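PDB 5UJU: NAD-dependent aldehyde dehydrogenase from Burkholderia multivorans, which probably oxidises aldehydes to the corresponding carboxylic acids with NAD as electron acceptor, as do other members of the aldehyde dehydrogenase family. Local coordinates for residues Ile236-Pro241 and Leu271-Asn276; Ala182-Pro187 and Leu194-Arg199. All coordinates share one frame; numbering follows the deposited sequence.

Contact 1: Ile236-Pro241 and Leu271-Asn276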
# COMPACT_ATOMS: atom_id res chain seq x y z
N ILE A 236 -7.83 11.04 -14.65
CA ILE A 236 -9.17 11.44 -15.08
C ILE A 236 -9.91 11.90 -13.82
O ILE A 236 -10.02 11.14 -12.85
CB ILE A 236 -9.93 10.30 -15.78
CG1 ILE A 236 -9.21 9.85 -17.07
CG2 ILE A 236 -11.36 10.71 -16.07
CD1 ILE A 236 -9.74 8.55 -17.64
N VAL A 237 -10.34 13.16 -13.82
CA VAL A 237 -11.04 13.74 -12.67
C VAL A 237 -12.53 13.70 -12.96
O VAL A 237 -13.00 14.33 -13.92
CB VAL A 237 -10.57 15.17 -12.39
CG1 VAL A 237 -11.32 15.75 -11.20
CG2 VAL A 237 -9.06 15.21 -12.14
N LYS A 238 -13.27 12.94 -12.15
CA LYS A 238 -14.72 12.79 -12.27
C LYS A 238 -15.37 13.42 -11.05
O LYS A 238 -15.55 12.75 -10.02
CB LYS A 238 -15.09 11.31 -12.37
CG LYS A 238 -16.43 11.03 -13.08
CD LYS A 238 -17.65 11.55 -12.33
CE LYS A 238 -17.87 10.79 -11.01
NZ LYS A 238 -19.09 11.34 -10.32
N PRO A 239 -15.75 14.70 -11.09
CA PRO A 239 -16.32 15.32 -9.89
C PRO A 239 -17.72 14.79 -9.60
O PRO A 239 -18.41 14.22 -10.45
CB PRO A 239 -16.36 16.82 -10.22
CG PRO A 239 -15.52 16.98 -11.49
CD PRO A 239 -15.57 15.66 -12.19
N HIS A 240 -18.15 15.01 -8.37
CA HIS A 240 -19.56 14.82 -8.08
C HIS A 240 -20.39 15.76 -8.96
O HIS A 240 -20.02 16.93 -9.13
CB HIS A 240 -19.83 15.10 -6.60
CG HIS A 240 -21.23 14.76 -6.19
ND1 HIS A 240 -22.30 15.57 -6.50
CD2 HIS A 240 -21.73 13.71 -5.50
CE1 HIS A 240 -23.41 15.03 -6.01
NE2 HIS A 240 -23.09 13.90 -5.40
N PRO A 241 -21.50 15.29 -9.55
CA PRO A 241 -22.27 16.14 -10.47
C PRO A 241 -22.82 17.41 -9.84
O PRO A 241 -23.24 18.33 -10.57
CB PRO A 241 -23.42 15.23 -10.94
CG PRO A 241 -23.10 13.88 -10.45
CD PRO A 241 -22.14 13.98 -9.32
N LEU A 271 -14.00 14.58 -16.56
CA LEU A 271 -15.17 13.83 -16.99
C LEU A 271 -16.37 14.38 -16.21
O LEU A 271 -16.71 13.88 -15.13
CB LEU A 271 -14.97 12.32 -16.76
CG LEU A 271 -16.15 11.40 -17.15
CD1 LEU A 271 -16.42 11.51 -18.61
CD2 LEU A 271 -15.89 9.94 -16.77
N ALA A 272 -17.00 15.42 -16.75
CA ALA A 272 -18.20 15.97 -16.14
C ALA A 272 -19.38 15.08 -16.49
O ALA A 272 -19.44 14.51 -17.58
CB ALA A 272 -18.45 17.39 -16.63
N THR A 273 -20.33 14.96 -15.55
CA THR A 273 -21.47 14.08 -15.75
C THR A 273 -22.74 14.76 -15.24
O THR A 273 -22.71 15.76 -14.52
CB THR A 273 -21.28 12.73 -15.03
OG1 THR A 273 -21.15 12.95 -13.62
CG2 THR A 273 -20.03 12.03 -15.52
N GLU A 274 -23.87 14.15 -15.60
CA GLU A 274 -25.17 14.48 -15.06
C GLU A 274 -25.47 13.52 -13.93
O GLU A 274 -24.86 12.45 -13.83
CB GLU A 274 -26.26 14.31 -16.14
CG GLU A 274 -26.18 15.23 -17.36
CD GLU A 274 -26.76 16.61 -17.15
OE1 GLU A 274 -27.77 16.74 -16.43
OE2 GLU A 274 -26.22 17.57 -17.74
N PRO A 275 -26.40 13.86 -13.04
CA PRO A 275 -26.71 12.98 -11.91
C PRO A 275 -27.25 11.62 -12.35
O PRO A 275 -27.78 11.46 -13.45
CB PRO A 275 -27.78 13.76 -11.13
CG PRO A 275 -27.50 15.18 -11.47
CD PRO A 275 -27.10 15.15 -12.92
N ASN A 276 -27.13 10.66 -11.43
CA ASN A 276 -27.41 9.24 -11.66
C ASN A 276 -26.35 8.64 -12.59
O ASN A 276 -26.67 7.83 -13.46
CB ASN A 276 -28.82 9.00 -12.21
CG ASN A 276 -29.91 9.75 -11.43
OD1 ASN A 276 -29.75 10.05 -10.25
ND2 ASN A 276 -31.03 10.05 -12.09
O HOH W 1 -19.60 15.15 -12.67
O HOH W 2 -24.14 17.85 -13.22
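Leu271, just past strand 268-270, still bonds to Val237 of the parallel strand 234-238; the two strands are joined through helix 245-260 in a right-handed beta-alpha-beta crossover of the Rossmann-like domain of aldehyde dehydrogenases. Leu271 N donates to Val237 O at 2.8 Å with an N-H...O angle of 171°. Beyond this nearly straight bond the two segments leave the sheet but keep roughly the same heading, and water replaces direct backbone pairing. One water donates to Pro239 O and to Thr273 OG1; a second donates to the carbonyl oxygens of Pro241 and Thr273, 2.8 Å from each.

The apolar contacts follow the same course. Leu271 CB meets Ile236 CG2 at 4.0 Å. The two side chains cross at a slant, while Leu271 also packs on Leu280 and Leu284 of helix 278-285 and on Leu100 of helix 97-132. Anti to its backbone N (chi1 179°), Leu271 CG lies 4.1 Å from Lys238 CG. The aliphatic part of Lys238 runs past Leu271, its CG 3.9 Å from Leu271 CD2, and then passes Thr273 at about a right angle. Farther along, the Pro241 ring leans on segment 271-276: CB is 3.7 Å from Thr273 O, and CG lies 3.8 Å from Thr273 OG1. Pro275 CG touches Pro241 CB at the more exposed end.

Polar groups join the two segments around Asp277. Asp277 OD2, just past segment 271-276, takes a salt bridge from Lys238 NZ and a hydrogen bond with Thr273 OG1. Bends at chi2 and chi3 turn CD and CE of the lysine back. Its NZ donates to Pro239 O at 3.0 Å from above the carbonyl plane; that oxygen thus receives both the ammonium group and the first water.

Contact 2: Ala182-Pro187 and Leu194-Arg199. With EDO (1,2-ethanediol), chain I.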
# COMPACT_ATOMS: atom_id res chain seq x y z
N ALA A 182 23.31 2.09 -9.32
CA ALA A 182 24.17 1.63 -8.24
C ALA A 182 25.27 0.76 -8.83
O ALA A 182 25.04 0.02 -9.80
CB ALA A 182 23.37 0.84 -7.18
N HIS A 183 26.47 0.86 -8.26
CA HIS A 183 27.56 -0.04 -8.59
C HIS A 183 27.54 -1.19 -7.58
O HIS A 183 27.83 -0.99 -6.40
CB HIS A 183 28.91 0.67 -8.57
CG HIS A 183 30.05 -0.21 -8.95
ND1 HIS A 183 30.41 -0.45 -10.26
CD2 HIS A 183 30.91 -0.93 -8.19
CE1 HIS A 183 31.45 -1.26 -10.29
NE2 HIS A 183 31.77 -1.57 -9.05
N TRP A 184 27.24 -2.38 -8.07
CA TRP A 184 27.09 -3.57 -7.24
C TRP A 184 28.33 -4.43 -7.47
O TRP A 184 28.52 -4.98 -8.57
CB TRP A 184 25.82 -4.32 -7.62
CG TRP A 184 25.48 -5.48 -6.75
CD1 TRP A 184 24.68 -5.45 -5.64
CD2 TRP A 184 25.89 -6.84 -6.92
NE1 TRP A 184 24.58 -6.71 -5.11
CE2 TRP A 184 25.30 -7.59 -5.87
CE3 TRP A 184 26.69 -7.50 -7.86
CZ2 TRP A 184 25.51 -8.96 -5.72
CZ3 TRP A 184 26.89 -8.88 -7.71
CH2 TRP A 184 26.30 -9.59 -6.65
N GLU A 185 29.17 -4.55 -6.45
CA GLU A 185 30.42 -5.29 -6.58
C GLU A 185 30.56 -6.26 -5.42
O GLU A 185 30.62 -5.85 -4.26
CB GLU A 185 31.63 -4.36 -6.64
CG GLU A 185 32.94 -5.13 -6.82
CD GLU A 185 34.11 -4.24 -7.23
OE1 GLU A 185 33.89 -3.22 -7.92
OE2 GLU A 185 35.25 -4.58 -6.86
N LYS A 186 30.66 -7.55 -5.74
CA LYS A 186 30.64 -8.62 -4.75
C LYS A 186 31.97 -9.35 -4.76
O LYS A 186 32.31 -9.99 -5.77
CB LYS A 186 29.50 -9.60 -5.01
CG LYS A 186 29.51 -10.80 -4.08
CD LYS A 186 28.26 -11.63 -4.24
CE LYS A 186 28.33 -12.91 -3.44
NZ LYS A 186 27.08 -13.72 -3.63
N PRO A 187 32.75 -9.29 -3.68
CA PRO A 187 34.04 -9.98 -3.66
C PRO A 187 33.87 -11.48 -3.85
O PRO A 187 32.87 -12.07 -3.44
CB PRO A 187 34.60 -9.64 -2.28
CG PRO A 187 33.90 -8.37 -1.88
CD PRO A 187 32.51 -8.50 -2.45
N LEU A 194 32.48 -10.15 -8.73
CA LEU A 194 31.32 -9.87 -9.56
C LEU A 194 31.02 -8.39 -9.48
O LEU A 194 30.82 -7.85 -8.39
CB LEU A 194 30.12 -10.69 -9.11
CG LEU A 194 30.27 -12.20 -8.95
CD1 LEU A 194 28.93 -12.76 -8.50
CD2 LEU A 194 30.72 -12.85 -10.24
N ALA A 195 30.99 -7.72 -10.63
CA ALA A 195 30.72 -6.29 -10.67
C ALA A 195 29.63 -6.05 -11.70
O ALA A 195 29.76 -6.45 -12.86
CB ALA A 195 31.98 -5.50 -11.01
N MET A 196 28.55 -5.39 -11.27
CA MET A 196 27.44 -5.08 -12.15
C MET A 196 27.01 -3.65 -11.91
O MET A 196 27.15 -3.11 -10.80
CB MET A 196 26.25 -6.01 -11.92
CG MET A 196 26.61 -7.48 -11.90
SD MET A 196 25.13 -8.49 -11.98
CE MET A 196 24.74 -8.33 -13.72
N GLN A 197 26.48 -3.02 -12.95
CA GLN A 197 25.80 -1.75 -12.77
C GLN A 197 24.30 -1.99 -12.76
O GLN A 197 23.76 -2.62 -13.68
CB GLN A 197 26.16 -0.75 -13.87
CG GLN A 197 25.78 0.64 -13.44
CD GLN A 197 25.81 1.63 -14.57
OE1 GLN A 197 25.72 1.26 -15.74
NE2 GLN A 197 25.95 2.90 -14.23
N LYS A 198 23.65 -1.51 -11.71
CA LYS A 198 22.21 -1.57 -11.60
C LYS A 198 21.64 -0.23 -12.05
O LYS A 198 22.23 0.82 -11.79
CB LYS A 198 21.77 -1.88 -10.16
CG LYS A 198 22.50 -3.03 -9.49
CD LYS A 198 22.25 -4.35 -10.21
CE LYS A 198 22.93 -5.53 -9.52
NZ LYS A 198 22.25 -5.93 -8.26
N ARG A 199 20.50 -0.27 -12.71
CA ARG A 199 19.78 0.93 -13.10
C ARG A 199 18.35 0.79 -12.64
O ARG A 199 17.76 -0.29 -12.76
CB ARG A 199 19.88 1.14 -14.63
CG ARG A 199 18.96 2.19 -15.25
CD ARG A 199 19.21 2.25 -16.77
NE ARG A 199 18.18 2.97 -17.52
CZ ARG A 199 18.15 3.04 -18.85
NH1 ARG A 199 19.09 2.44 -19.58
NH2 ARG A 199 17.18 3.72 -19.45
C1 EDO I . 23.33 -10.86 -8.61
O1 EDO I . 22.04 -11.29 -8.19
C2 EDO I . 23.38 -9.33 -8.63
O2 EDO I . 22.20 -8.79 -9.24
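The beta hairpin of strands 181-188 and 191-211 places Trp184 opposite Met196 in an antiparallel hydrogen-bonded pair, within the arm that projects from the body of the subunit. Ala182 with Lys198 and Lys186 with Leu194 are the hydrogen-bonded pairs on either side. Each pair is closed by two backbone bonds, among them Met196 N to Trp184 O at 2.7 Å; Leu194 N to Lys186 O is the most bent, with 134° at the hydrogen.

The face bearing Trp184 is built around its indole. With CG anti to the backbone N (chi1 -174°), the ring lies alongside Leu194 and Met196, pointing the same way as both. Its CZ3 meets Leu194 CB and its CE3 meets Met196 CG, each at 4.0 Å, while the Met196 sulfur makes an oblique Met-aromatic contact. Lys198 slants across, its CE against Trp184 CB, and sets NZ over the five-membered ring, 3.7 Å from the centroid and 18° off the normal, in a cation-pi contact. A 1,2-ethanediol, probably from the crystallisation liquor, covers the six-membered part of that same face: its C2 is 3.5 Å from Trp184 CH2, and its O2 accepts from Lys198 NZ at 3.0 Å. The ammonium group is gripped further by Asp530 and Ser529 of the second subunit, whose Tyr33 ring meets Trp184 nearly perpendicularly.

On the other face, His183 NE2 donates to Glu185 OE1 at 2.9 Å. The bond lies in the imidazole plane and uses the anti lone pair of the carboxylate; OE1 also accepts from Lys566 N. A hairpin flanked by strand 554-562 and pressed against the partner subunit is characteristic of the oligomerisation domain of aldehyde dehydrogenases.

How the contacts relate
Contact 2 closes before contact 1 opens along the chain, and both belong to one mixed sheet. Strand 191-211 connects them: its early part pairs with strand 181-188 in the projecting hairpin of contact 2, while its later part lies parallel to strand 234-238, the first partner in contact 1. Their centres are about 50 Å apart and their nearest atoms about 26 Å, without touching. Contact 1 lies inside the Rossmann-like domain, its centre about 17 Å from the centre of the chain, and meets no other subunit; contact 2 has its centre about 45 Å from that point and packs on the second subunit. One long strand ties the dimer-forming arm to the dinucleotide-binding type of fold.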